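Local coordinates for DUF1214 domain-containing protein (Burkholderia cenocepacia, PDB 6ANS) that is of unknown function but carries two DUF1214 family regions and binds a sodium ion in the crystal, at residues 112-117 against 208-213; 246-251 against 265-270; 288-293 against 384-389; 339-344 against 348-353. All blocks are in the same frame, centred on the assembly; numbering follows the deposited sequence.

Interaction 1 of 4, residues 112-117 against 208-213; sequences QYARVD and LKIERI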
loop_
_atom_site.group_PDB
_atom_site.type_symbol
_atom_site.label_atom_id
_atom_site.label_comp_id
_atom_site.label_asym_id
_atom_site.label_seq_id
_atom_site.Cartn_x
_atom_site.Cartn_y
_atom_site.Cartn_z
ATOM N N GLN A 112 8.124 -8.334 -5.807
ATOM C CA GLN A 112 8.385 -6.957 -6.184
ATOM C C GLN A 112 8.135 -6.815 -7.672
ATOM O O GLN A 112 8.551 -7.666 -8.458
ATOM C CB GLN A 112 9.810 -6.544 -5.843
ATOM C CG GLN A 112 10.086 -6.574 -4.346
ATOM C CD GLN A 112 11.455 -6.032 -4.040
ATOM O OE1 GLN A 112 12.452 -6.739 -4.143
ATOM N NE2 GLN A 112 11.515 -4.740 -3.737
ATOM N N TYR A 113 7.482 -5.725 -8.050
ATOM C CA TYR A 113 7.055 -5.499 -9.417
ATOM C C TYR A 113 7.416 -4.073 -9.782
ATOM O O TYR A 113 7.200 -3.148 -8.990
ATOM C CB TYR A 113 5.534 -5.737 -9.533
ATOM C CG TYR A 113 4.865 -5.549 -10.882
ATOM C CD1 TYR A 113 4.254 -6.620 -11.519
ATOM C CD2 TYR A 113 4.792 -4.303 -11.493
ATOM C CE1 TYR A 113 3.605 -6.464 -12.735
ATOM C CE2 TYR A 113 4.140 -4.138 -12.719
ATOM C CZ TYR A 113 3.542 -5.223 -13.329
ATOM O OH TYR A 113 2.893 -5.078 -14.547
ATOM N N ALA A 114 7.959 -3.894 -10.979
ATOM C CA ALA A 114 8.164 -2.565 -11.532
ATOM C C ALA A 114 7.678 -2.541 -12.972
ATOM O O ALA A 114 7.951 -3.467 -13.748
ATOM C CB ALA A 114 9.633 -2.143 -11.472
ATOM N N ARG A 115 6.969 -1.472 -13.324
ATOM C CA ARG A 115 6.639 -1.226 -14.718
ATOM C C ARG A 115 7.881 -0.754 -15.441
ATOM O O ARG A 115 8.612 0.102 -14.946
ATOM C CB ARG A 115 5.538 -0.174 -14.858
ATOM C CG ARG A 115 4.184 -0.590 -14.323
ATOM C CD ARG A 115 3.618 -1.762 -15.111
ATOM N NE ARG A 115 3.110 -1.403 -16.429
ATOM C CZ ARG A 115 2.216 -2.138 -17.082
ATOM N NH1 ARG A 115 1.750 -3.252 -16.524
ATOM N NH2 ARG A 115 1.787 -1.776 -18.286
ATOM N N VAL A 116 8.135 -1.329 -16.609
ATOM C CA VAL A 116 9.255 -0.921 -17.427
ATOM C C VAL A 116 8.740 -0.759 -18.855
ATOM O O VAL A 116 7.632 -1.172 -19.190
ATOM C CB VAL A 116 10.421 -1.932 -17.341
ATOM C CG1 VAL A 116 10.990 -1.995 -15.911
ATOM C CG2 VAL A 116 9.947 -3.311 -17.754
ATOM N N ASP A 117 9.564 -0.134 -19.689
ATOM C CA ASP A 117 9.326 0.012 -21.120
ATOM C C ASP A 117 10.373 -0.829 -21.842
ATOM O O ASP A 117 11.571 -0.533 -21.766
ATOM C CB ASP A 117 9.436 1.483 -21.524
ATOM C CG ASP A 117 9.090 1.743 -22.979
ATOM O OD1 ASP A 117 9.198 0.827 -23.822
ATOM O OD2 ASP A 117 8.741 2.905 -23.284
ATOM N N LEU A 208 16.739 -3.990 -3.418
ATOM C CA LEU A 208 16.924 -3.702 -4.829
ATOM C C LEU A 208 16.283 -2.375 -5.180
ATOM O O LEU A 208 15.188 -2.068 -4.710
ATOM C CB LEU A 208 16.312 -4.809 -5.713
ATOM C CG LEU A 208 16.760 -6.226 -5.375
ATOM C CD1 LEU A 208 15.951 -7.261 -6.117
ATOM C CD2 LEU A 208 18.263 -6.370 -5.676
ATOM N N LYS A 209 16.961 -1.632 -6.047
ATOM C CA LYS A 209 16.443 -0.425 -6.668
ATOM C C LYS A 209 16.511 -0.590 -8.185
ATOM O O LYS A 209 17.392 -1.285 -8.714
ATOM C CB LYS A 209 17.262 0.808 -6.229
ATOM N N ILE A 210 15.570 0.037 -8.886
ATOM C CA ILE A 210 15.532 0.012 -10.345
ATOM C C ILE A 210 15.574 1.449 -10.844
ATOM O O ILE A 210 14.860 2.316 -10.326
ATOM C CB ILE A 210 14.296 -0.737 -10.884
ATOM C CG1 ILE A 210 14.326 -0.774 -12.420
ATOM C CG2 ILE A 210 12.980 -0.136 -10.332
ATOM C CD1 ILE A 210 13.249 -1.595 -13.025
ATOM N N GLU A 211 16.410 1.703 -11.846
ATOM C CA GLU A 211 16.467 3.020 -12.451
ATOM C C GLU A 211 16.684 2.882 -13.953
ATOM O O GLU A 211 17.169 1.860 -14.440
ATOM C CB GLU A 211 17.578 3.867 -11.831
ATOM C CG GLU A 211 18.961 3.290 -12.037
ATOM C CD GLU A 211 20.016 3.934 -11.142
ATOM O OE1 GLU A 211 19.729 4.982 -10.520
ATOM O OE2 GLU A 211 21.134 3.387 -11.060
ATOM N N ARG A 212 16.331 3.934 -14.683
ATOM C CA ARG A 212 16.668 4.004 -16.099
ATOM C C ARG A 212 18.169 4.181 -16.259
ATOM O O ARG A 212 18.820 4.850 -15.451
ATOM C CB ARG A 212 15.946 5.169 -16.757
ATOM C CG ARG A 212 14.530 4.868 -17.117
ATOM C CD ARG A 212 14.502 4.117 -18.421
ATOM N NE ARG A 212 14.888 4.967 -19.538
ATOM C CZ ARG A 212 14.043 5.765 -20.188
ATOM N NH1 ARG A 212 12.772 5.829 -19.810
ATOM N NH2 ARG A 212 14.470 6.501 -21.209
ATOM N N ILE A 213 18.732 3.554 -17.293
ATOM C CA ILE A 213 20.183 3.572 -17.427
ATOM C C ILE A 213 20.671 4.967 -17.779
ATOM O O ILE A 213 21.672 5.441 -17.225
ATOM C CB ILE A 213 20.667 2.517 -18.440
ATOM C CG1 ILE A 213 20.835 1.160 -17.743
ATOM C CG2 ILE A 213 21.937 2.969 -19.149
ATOM C CD1 ILE A 213 21.443 0.082 -18.627
HETATM O O HOH W 1 14.342 -5.190 -2.525
HETATM O O HOH W 2 13.249 -2.235 -2.960
#
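L208 meets Q112 through two waters and a loose approach of a methyl to the amide oxygen. The backbone N of L208 donates to the first water at 2.8 Å, and this water donates to Q112 OE1 at 2.9 Å. The second water donates to L208 O at 2.6 Å and accepts from Q112 NE2 at 3.1 Å. Both ends of the amide are thus tied to the backbone of one residue. The Q112 side chain is extended beyond CG, which carries the amide out to the waters. Q112 OE1 also accepts a bond from Q195 NE2. The methyl of L208 that nears this oxygen is CD1.

The two strands belong to different sheets. Strand 109-115 is an edge strand of an antiparallel sheet, and strand 207-212 is an edge strand of a mixed one. No backbone bond crosses. The CA atoms of A114 and I210 are 7.9 Å apart. Side chains meet between them, an arrangement consistent with two sheets packed on each other.

I210 has CG1 anti to its backbone N (chi1 -178°) and CD1 stretched out beyond it. I210 CD1 reaches A114 CB at 4.0 Å and V116 CG1 at 3.7 Å. I210 CG2 approaches the same A114 CB at 4.1 Å. The side chains of V116 and I210 cross at about a right angle. Further on, R212 NH1 hydrogen-bonds to G87 O.

Interaction 2 of 4, residues 246-251 against 265-270; sequences ADWAAS and ALCQSV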
loop_
_atom_site.group_PDB
_atom_site.type_symbol
_atom_site.label_atom_id
_atom_site.label_comp_id
_atom_site.label_asym_id
_atom_site.label_seq_id
_atom_site.Cartn_x
_atom_site.Cartn_y
_atom_site.Cartn_z
ATOM N N ALA A 246 -11.211 -16.809 -11.121
ATOM C CA ALA A 246 -12.485 -17.478 -10.876
ATOM C C ALA A 246 -12.760 -18.549 -11.931
ATOM O O ALA A 246 -13.324 -19.604 -11.613
ATOM C CB ALA A 246 -13.627 -16.463 -10.853
ATOM N N ASP A 247 -12.375 -18.299 -13.191
ATOM C CA ASP A 247 -12.442 -19.359 -14.201
ATOM C C ASP A 247 -11.586 -20.558 -13.796
ATOM O O ASP A 247 -12.014 -21.710 -13.936
ATOM C CB ASP A 247 -12.001 -18.836 -15.568
ATOM C CG ASP A 247 -12.991 -17.850 -16.170
ATOM O OD1 ASP A 247 -14.145 -17.748 -15.679
ATOM O OD2 ASP A 247 -12.596 -17.157 -17.129
ATOM N N TRP A 248 -10.367 -20.307 -13.307
ATOM C CA TRP A 248 -9.506 -21.400 -12.853
ATOM C C TRP A 248 -10.163 -22.191 -11.727
ATOM O O TRP A 248 -10.219 -23.425 -11.766
ATOM C CB TRP A 248 -8.168 -20.852 -12.357
ATOM C CG TRP A 248 -7.204 -20.508 -13.422
ATOM C CD1 TRP A 248 -7.488 -20.151 -14.710
ATOM C CD2 TRP A 248 -5.776 -20.491 -13.299
ATOM N NE1 TRP A 248 -6.317 -19.904 -15.392
ATOM C CE2 TRP A 248 -5.255 -20.110 -14.548
ATOM C CE3 TRP A 248 -4.890 -20.745 -12.243
ATOM C CZ2 TRP A 248 -3.890 -19.987 -14.777
ATOM C CZ3 TRP A 248 -3.530 -20.629 -12.472
ATOM C CH2 TRP A 248 -3.043 -20.257 -13.728
ATOM N N ALA A 249 -10.623 -21.491 -10.685
ATOM C CA ALA A 249 -11.149 -22.192 -9.521
ATOM C C ALA A 249 -12.333 -23.059 -9.908
ATOM O O ALA A 249 -12.409 -24.227 -9.506
ATOM C CB ALA A 249 -11.533 -21.196 -8.420
ATOM N N ALA A 250 -13.251 -22.520 -10.723
ATOM C CA ALA A 250 -14.386 -23.330 -11.157
ATOM C C ALA A 250 -13.938 -24.521 -11.996
ATOM O O ALA A 250 -14.556 -25.590 -11.929
ATOM C CB ALA A 250 -15.399 -22.479 -11.940
ATOM N N SER A 251 -12.862 -24.378 -12.779
ATOM C CA SER A 251 -12.408 -25.521 -13.575
ATOM C C SER A 251 -11.891 -26.673 -12.718
ATOM O O SER A 251 -11.789 -27.794 -13.222
ATOM C CB SER A 251 -11.306 -25.108 -14.556
ATOM O OG SER A 251 -10.042 -24.988 -13.898
ATOM N N ALA A 265 2.270 -24.937 -18.850
ATOM C CA ALA A 265 2.356 -23.833 -19.805
ATOM C C ALA A 265 1.342 -22.745 -19.487
ATOM O O ALA A 265 1.626 -21.553 -19.643
ATOM C CB ALA A 265 2.148 -24.353 -21.239
ATOM N N LEU A 266 0.154 -23.136 -19.029
ATOM C CA LEU A 266 -0.834 -22.152 -18.611
ATOM C C LEU A 266 -0.357 -21.370 -17.385
ATOM O O LEU A 266 -0.506 -20.144 -17.333
ATOM C CB LEU A 266 -2.169 -22.845 -18.321
ATOM C CG LEU A 266 -3.292 -21.918 -17.830
ATOM C CD1 LEU A 266 -3.678 -20.899 -18.908
ATOM C CD2 LEU A 266 -4.501 -22.754 -17.433
ATOM N N CYS A 267 0.235 -22.050 -16.398
ATOM C CA CYS A 267 0.749 -21.336 -15.226
ATOM C C CYS A 267 1.831 -20.346 -15.614
ATOM O O CYS A 267 1.879 -19.233 -15.078
ATOM C CB CYS A 267 1.286 -22.307 -14.183
ATOM S SG CYS A 267 0.013 -23.294 -13.424
ATOM N N GLN A 268 2.710 -20.737 -16.543
ATOM C CA GLN A 268 3.740 -19.821 -17.019
ATOM C C GLN A 268 3.117 -18.623 -17.731
ATOM O O GLN A 268 3.565 -17.484 -17.553
ATOM C CB GLN A 268 4.714 -20.562 -17.953
ATOM C CG GLN A 268 5.553 -21.669 -17.265
ATOM C CD GLN A 268 6.268 -21.152 -15.993
ATOM O OE1 GLN A 268 6.890 -20.086 -16.009
ATOM N NE2 GLN A 268 6.150 -21.897 -14.891
ATOM N N SER A 269 2.066 -18.862 -18.535
ATOM C CA SER A 269 1.478 -17.798 -19.340
ATOM C C SER A 269 0.817 -16.713 -18.495
ATOM O O SER A 269 0.667 -15.587 -18.981
ATOM C CB SER A 269 0.465 -18.371 -20.354
ATOM O OG SER A 269 -0.764 -18.739 -19.739
ATOM N N VAL A 270 0.457 -17.004 -17.246
ATOM C CA VAL A 270 -0.109 -15.998 -16.360
ATOM C C VAL A 270 0.944 -15.441 -15.398
ATOM O O VAL A 270 0.602 -14.783 -14.415
ATOM C CB VAL A 270 -1.340 -16.525 -15.604
ATOM C CG1 VAL A 270 -2.391 -17.039 -16.587
ATOM C CG2 VAL A 270 -0.953 -17.612 -14.600
#
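W248 pushes its indole between the side chains of L266 and V270. CG of W248 lies beside the backbone N, anti to the carbonyl carbon (chi1 -79°), and the six-membered ring leads toward helix 264-269. W248 CZ2 meets L266 CG at 3.7 Å. The pyrrole side takes part too, with W248 NE1 3.9 Å from L266 CD2. With CG anti to the backbone N (chi1 178°), L266 sets CG and CD2 against the indole. The leucine branch runs alongside the indole, pointing the other way.

V270 faces W248 and offers both methyls. W248 CH2 is 3.5 Å from V270 CG2, and W248 CZ2 is 3.8 Å from V270 CG1. These approaches are oblique to the ring. C267 adds an oblique sulfur-aromatic contact, its SG 5.3 Å from the centroid of the six-membered ring of W248.

Serines bond back to the helix backbone in both segments. S251 OG donates to W248 O at 2.6 Å. S269 OG donates to L266 O at 2.8 Å, and that carbonyl also accepts from V270 N. V270 is where the chain leaves helical geometry.

The contact joins the end region of the long helix 224-251 to the short helix 264-269. F245, from the same long helix, meets W248 edge-to-face. C267 also packs on Y278 and H280 of strand 276-284, and Y143 OH is hydrogen-bonded to V270 O.

Interaction 3 of 4, residues 288-293 against 384-389; sequences DEALVI and AALKEA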
loop_
_atom_site.group_PDB
_atom_site.type_symbol
_atom_site.label_atom_id
_atom_site.label_comp_id
_atom_site.label_asym_id
_atom_site.label_seq_id
_atom_site.Cartn_x
_atom_site.Cartn_y
_atom_site.Cartn_z
ATOM N N ASP A 288 -15.896 -31.788 10.481
ATOM C CA ASP A 288 -15.390 -33.043 11.021
ATOM C C ASP A 288 -14.512 -33.804 10.035
ATOM O O ASP A 288 -14.141 -34.950 10.315
ATOM C CB ASP A 288 -16.547 -33.949 11.463
ATOM C CG ASP A 288 -17.476 -34.336 10.313
ATOM O OD1 ASP A 288 -17.259 -33.887 9.170
ATOM O OD2 ASP A 288 -18.411 -35.130 10.549
ATOM N N GLU A 289 -14.174 -33.203 8.897
ATOM C CA GLU A 289 -13.387 -33.866 7.871
ATOM C C GLU A 289 -11.991 -33.266 7.763
ATOM O O GLU A 289 -11.759 -32.098 8.093
ATOM C CB GLU A 289 -14.081 -33.783 6.513
ATOM C CG GLU A 289 -15.387 -34.561 6.452
ATOM C CD GLU A 289 -16.077 -34.412 5.119
ATOM O OE1 GLU A 289 -16.006 -33.305 4.547
ATOM O OE2 GLU A 289 -16.674 -35.399 4.635
ATOM N N ALA A 290 -11.065 -34.086 7.283
ATOM C CA ALA A 290 -9.707 -33.653 7.020
ATOM C C ALA A 290 -9.284 -34.172 5.657
ATOM O O ALA A 290 -9.709 -35.248 5.225
ATOM C CB ALA A 290 -8.738 -34.147 8.106
ATOM N N LEU A 291 -8.448 -33.390 4.982
ATOM C CA LEU A 291 -7.842 -33.792 3.722
ATOM C C LEU A 291 -6.407 -34.214 4.001
ATOM O O LEU A 291 -5.595 -33.400 4.457
ATOM C CB LEU A 291 -7.876 -32.649 2.707
ATOM C CG LEU A 291 -7.351 -33.038 1.320
ATOM C CD1 LEU A 291 -8.284 -34.038 0.632
ATOM C CD2 LEU A 291 -7.130 -31.822 0.460
ATOM N N VAL A 292 -6.094 -35.475 3.718
ATOM C CA VAL A 292 -4.770 -36.032 3.956
ATOM C C VAL A 292 -4.013 -36.036 2.638
ATOM O O VAL A 292 -4.402 -36.734 1.695
ATOM C CB VAL A 292 -4.851 -37.449 4.538
ATOM C CG1 VAL A 292 -3.443 -37.974 4.844
ATOM C CG2 VAL A 292 -5.746 -37.468 5.779
ATOM N N ILE A 293 -2.926 -35.270 2.578
ATOM C CA ILE A 293 -2.080 -35.160 1.396
ATOM C C ILE A 293 -0.772 -35.885 1.679
ATOM O O ILE A 293 -0.184 -35.709 2.753
ATOM C CB ILE A 293 -1.816 -33.688 1.025
ATOM C CG1 ILE A 293 -3.124 -32.883 1.018
ATOM C CG2 ILE A 293 -1.102 -33.583 -0.314
ATOM C CD1 ILE A 293 -2.914 -31.381 0.876
ATOM N N ALA A 384 -11.631 -36.951 13.436
ATOM C CA ALA A 384 -11.551 -37.716 14.673
ATOM C C ALA A 384 -10.684 -38.956 14.507
ATOM O O ALA A 384 -10.007 -39.371 15.456
ATOM C CB ALA A 384 -12.958 -38.097 15.143
ATOM N N ALA A 385 -10.700 -39.563 13.317
ATOM C CA ALA A 385 -9.917 -40.775 13.094
ATOM C C ALA A 385 -8.420 -40.500 13.182
ATOM O O ALA A 385 -7.657 -41.365 13.628
ATOM C CB ALA A 385 -10.273 -41.389 11.740
ATOM N N LEU A 386 -7.986 -39.306 12.778
ATOM C CA LEU A 386 -6.573 -38.956 12.874
ATOM C C LEU A 386 -6.173 -38.598 14.300
ATOM O O LEU A 386 -5.040 -38.873 14.707
ATOM C CB LEU A 386 -6.254 -37.786 11.938
ATOM C CG LEU A 386 -6.519 -38.037 10.449
ATOM C CD1 LEU A 386 -6.467 -36.744 9.646
ATOM C CD2 LEU A 386 -5.531 -39.064 9.902
ATOM N N LYS A 387 -7.080 -37.989 15.070
ATOM C CA LYS A 387 -6.754 -37.614 16.441
ATOM C C LYS A 387 -6.674 -38.836 17.347
ATOM O O LYS A 387 -5.760 -38.939 18.171
ATOM C CB LYS A 387 -7.783 -36.617 16.974
ATOM C CG LYS A 387 -7.626 -35.204 16.438
ATOM C CD LYS A 387 -8.546 -34.252 17.182
ATOM C CE LYS A 387 -8.383 -32.817 16.704
ATOM N NZ LYS A 387 -9.415 -31.916 17.303
ATOM N N GLU A 388 -7.626 -39.765 17.217
ATOM C CA GLU A 388 -7.567 -41.002 17.993
ATOM C C GLU A 388 -6.298 -41.784 17.672
ATOM O O GLU A 388 -5.593 -42.248 18.577
ATOM C CB GLU A 388 -8.812 -41.855 17.726
ATOM N N ALA A 389 -5.978 -41.917 16.379
ATOM C CA ALA A 389 -4.833 -42.723 15.964
ATOM C C ALA A 389 -3.507 -42.054 16.322
ATOM O O ALA A 389 -2.563 -42.730 16.747
ATOM C CB ALA A 389 -4.907 -42.998 14.462
HETATM O O HOH W 3 -14.433 -36.340 12.462
#
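D288 is linked to A384 by a single water. The water donates to D288 O at 2.6 Å and accepts from A384 N at 3.0 Å. The carbonyl and the amide are themselves too far apart to bond directly, at 4.5 Å between D288 O and A384 N. The carboxylate of D288 forms a salt bridge with K382, just before the helix.

A290 points toward the helix and meets L386, with A290 CB 3.8 Å from L386 CD1. V292, two residues on, points the same way. V292 CG2 and L386 CD1 are 4.0 Å apart, and these two side chains reach tip to tip. One methyl of L386 therefore touches both strand residues. L386 has CG anti to its carbonyl carbon, beside the backbone N (chi1 -60°), and this directs the branch onto the strand. P347 also touches L386.

The helix follows directly on strand 377-382, an outer strand of the sheet, and strand 289-295 is its neighbour there. This is a short C-terminal helix packed on one face of a mixed beta sheet, through a leucine that also touches I341 and V381 of the neighbouring strands.

Interaction 4 of 4, residues 339-344 against 348-353; sequences TVIVAA and GSANWL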
loop_
_atom_site.group_PDB
_atom_site.type_symbol
_atom_site.label_atom_id
_atom_site.label_comp_id
_atom_site.label_asym_id
_atom_site.label_seq_id
_atom_site.Cartn_x
_atom_site.Cartn_y
_atom_site.Cartn_z
ATOM N N THR A 339 3.642 -35.987 4.894
ATOM C CA THR A 339 2.200 -35.900 5.018
ATOM C C THR A 339 1.848 -34.498 5.494
ATOM O O THR A 339 2.539 -33.932 6.353
ATOM C CB THR A 339 1.665 -36.959 5.989
ATOM O OG1 THR A 339 2.034 -38.265 5.524
ATOM C CG2 THR A 339 0.157 -36.896 6.061
ATOM N N VAL A 340 0.803 -33.930 4.891
ATOM C CA VAL A 340 0.252 -32.626 5.253
ATOM C C VAL A 340 -1.259 -32.779 5.399
ATOM O O VAL A 340 -1.924 -33.299 4.493
ATOM C CB VAL A 340 0.574 -31.549 4.197
ATOM C CG1 VAL A 340 -0.033 -30.223 4.603
ATOM C CG2 VAL A 340 2.079 -31.411 3.988
ATOM N N ILE A 341 -1.807 -32.283 6.508
ATOM C CA ILE A 341 -3.219 -32.462 6.835
ATOM C C ILE A 341 -3.918 -31.109 6.804
ATOM O O ILE A 341 -3.506 -30.178 7.503
ATOM C CB ILE A 341 -3.398 -33.114 8.213
ATOM C CG1 ILE A 341 -2.565 -34.396 8.329
ATOM C CG2 ILE A 341 -4.874 -33.336 8.498
ATOM C CD1 ILE A 341 -3.202 -35.612 7.719
ATOM N N VAL A 342 -4.978 -31.011 6.001
ATOM C CA VAL A 342 -5.869 -29.852 5.963
ATOM C C VAL A 342 -7.046 -30.148 6.891
ATOM O O VAL A 342 -7.762 -31.133 6.681
ATOM C CB VAL A 342 -6.357 -29.574 4.529
ATOM C CG1 VAL A 342 -7.208 -28.334 4.479
ATOM C CG2 VAL A 342 -5.189 -29.452 3.562
ATOM N N ALA A 343 -7.257 -29.307 7.911
ATOM C CA ALA A 343 -8.297 -29.555 8.912
ATOM C C ALA A 343 -8.536 -28.304 9.754
ATOM O O ALA A 343 -7.779 -27.331 9.693
ATOM C CB ALA A 343 -7.932 -30.736 9.812
ATOM N N ALA A 344 -9.603 -28.349 10.559
ATOM C CA ALA A 344 -9.947 -27.222 11.425
ATOM C C ALA A 344 -9.044 -27.126 12.654
ATOM O O ALA A 344 -8.833 -26.026 13.178
ATOM C CB ALA A 344 -11.408 -27.333 11.876
ATOM N N GLY A 348 -2.622 -34.212 16.407
ATOM C CA GLY A 348 -1.311 -34.572 16.929
ATOM C C GLY A 348 -0.263 -33.550 16.539
ATOM O O GLY A 348 -0.465 -32.341 16.681
ATOM N N SER A 349 0.887 -34.029 16.060
ATOM C CA SER A 349 1.968 -33.159 15.606
ATOM C C SER A 349 2.187 -33.220 14.091
ATOM O O SER A 349 3.279 -32.922 13.606
ATOM C CB SER A 349 3.258 -33.491 16.352
ATOM O OG SER A 349 3.641 -34.828 16.106
ATOM N N ALA A 350 1.156 -33.578 13.328
ATOM C CA ALA A 350 1.290 -33.634 11.875
ATOM C C ALA A 350 1.451 -32.237 11.280
ATOM O O ALA A 350 1.051 -31.230 11.872
ATOM C CB ALA A 350 0.073 -34.320 11.251
ATOM N N ASN A 351 2.081 -32.186 10.103
ATOM C CA ASN A 351 2.098 -30.966 9.310
ATOM C C ASN A 351 0.666 -30.579 8.964
ATOM O O ASN A 351 -0.128 -31.424 8.543
ATOM C CB ASN A 351 2.916 -31.165 8.036
ATOM C CG ASN A 351 4.326 -31.656 8.323
ATOM O OD1 ASN A 351 5.017 -31.101 9.169
ATOM N ND2 ASN A 351 4.760 -32.690 7.606
ATOM N N TRP A 352 0.333 -29.304 9.152
ATOM C CA TRP A 352 -1.060 -28.892 9.235
ATOM C C TRP A 352 -1.328 -27.636 8.416
ATOM O O TRP A 352 -0.559 -26.673 8.468
ATOM C CB TRP A 352 -1.427 -28.654 10.704
ATOM C CG TRP A 352 -2.806 -28.164 10.946
ATOM C CD1 TRP A 352 -3.957 -28.641 10.399
ATOM C CD2 TRP A 352 -3.185 -27.082 11.804
ATOM N NE1 TRP A 352 -5.032 -27.931 10.872
ATOM C CE2 TRP A 352 -4.585 -26.969 11.739
ATOM C CE3 TRP A 352 -2.474 -26.210 12.639
ATOM C CZ2 TRP A 352 -5.294 -26.012 12.466
ATOM C CZ3 TRP A 352 -3.179 -25.260 13.360
ATOM C CH2 TRP A 352 -4.575 -25.166 13.265
ATOM N N LEU A 353 -2.432 -27.647 7.672
ATOM C CA LEU A 353 -2.995 -26.451 7.057
ATOM C C LEU A 353 -4.357 -26.172 7.694
ATOM O O LEU A 353 -5.266 -27.008 7.612
ATOM C CB LEU A 353 -3.120 -26.616 5.538
ATOM C CG LEU A 353 -1.824 -26.923 4.787
ATOM C CD1 LEU A 353 -2.075 -27.086 3.301
ATOM C CD2 LEU A 353 -0.733 -25.859 5.051
#
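N351 ND2 is held by two carbonyls, T339 O across the contact and R331 O outside it. The bond from N351 ND2 to T339 O is 2.8 Å long. It runs nearly straight onto the carbonyl and lies in the amide plane. CG of N351 sits beside the backbone N (chi1 -55°), which brings the amide to the T339 side.

The backbones then alternate. I341 N donates to N351 O at 2.8 Å, and L353 N donates to I341 O at 2.8 Å. A343 N closes the series on L353 O at 3.1 Å. CA-H groups of W352 and V342 add weaker contacts to the I341 and L353 carbonyls.

W352 bonds through its ring. W352 NE1 donates to A343 O at 3.0 Å, but from well above the carbonyl plane (60° out of it). CG lies anti to the backbone N (chi1 177°), and the indole runs along the strand, its edge toward A343 and A344.

On one face L353 packs on two valines. V340 CG1 is 3.8 Å from L353 CG, and V342 CG2 is 3.9 Å from L353 CD1. On the other face I341 CG1 meets A350 CB at 3.9 Å.

I341 bonds to the residues on either side of W352, the classic parallel pattern. This is a parallel strand pair at the edge of a mixed sheet. Residues 344-350 carry the chain back, and the two consecutive strands run parallel.

The contacts run from residue 112 to the C-terminal helix. Interaction 1 comes first, interaction 2 follows, and interaction 4 is nested inside the loop closed by interaction 3. Interactions 3 and 4 touch, with centres about 9 Å apart. They share one mixed sheet, in which strands 289-295 and 338-343 are neighbours joined by probable backbone bonds. Interaction 1 lies on the other side of the chain's centre, about 48 Å from interaction 3 between centres. Interaction 2 is about 27 Å between centres from both interaction 1 and interaction 4. Each half of the chain has an antiparallel and a mixed four-stranded sheet with matching strand orders. This is consistent with two similar beta units, with helix 224-251 following the first.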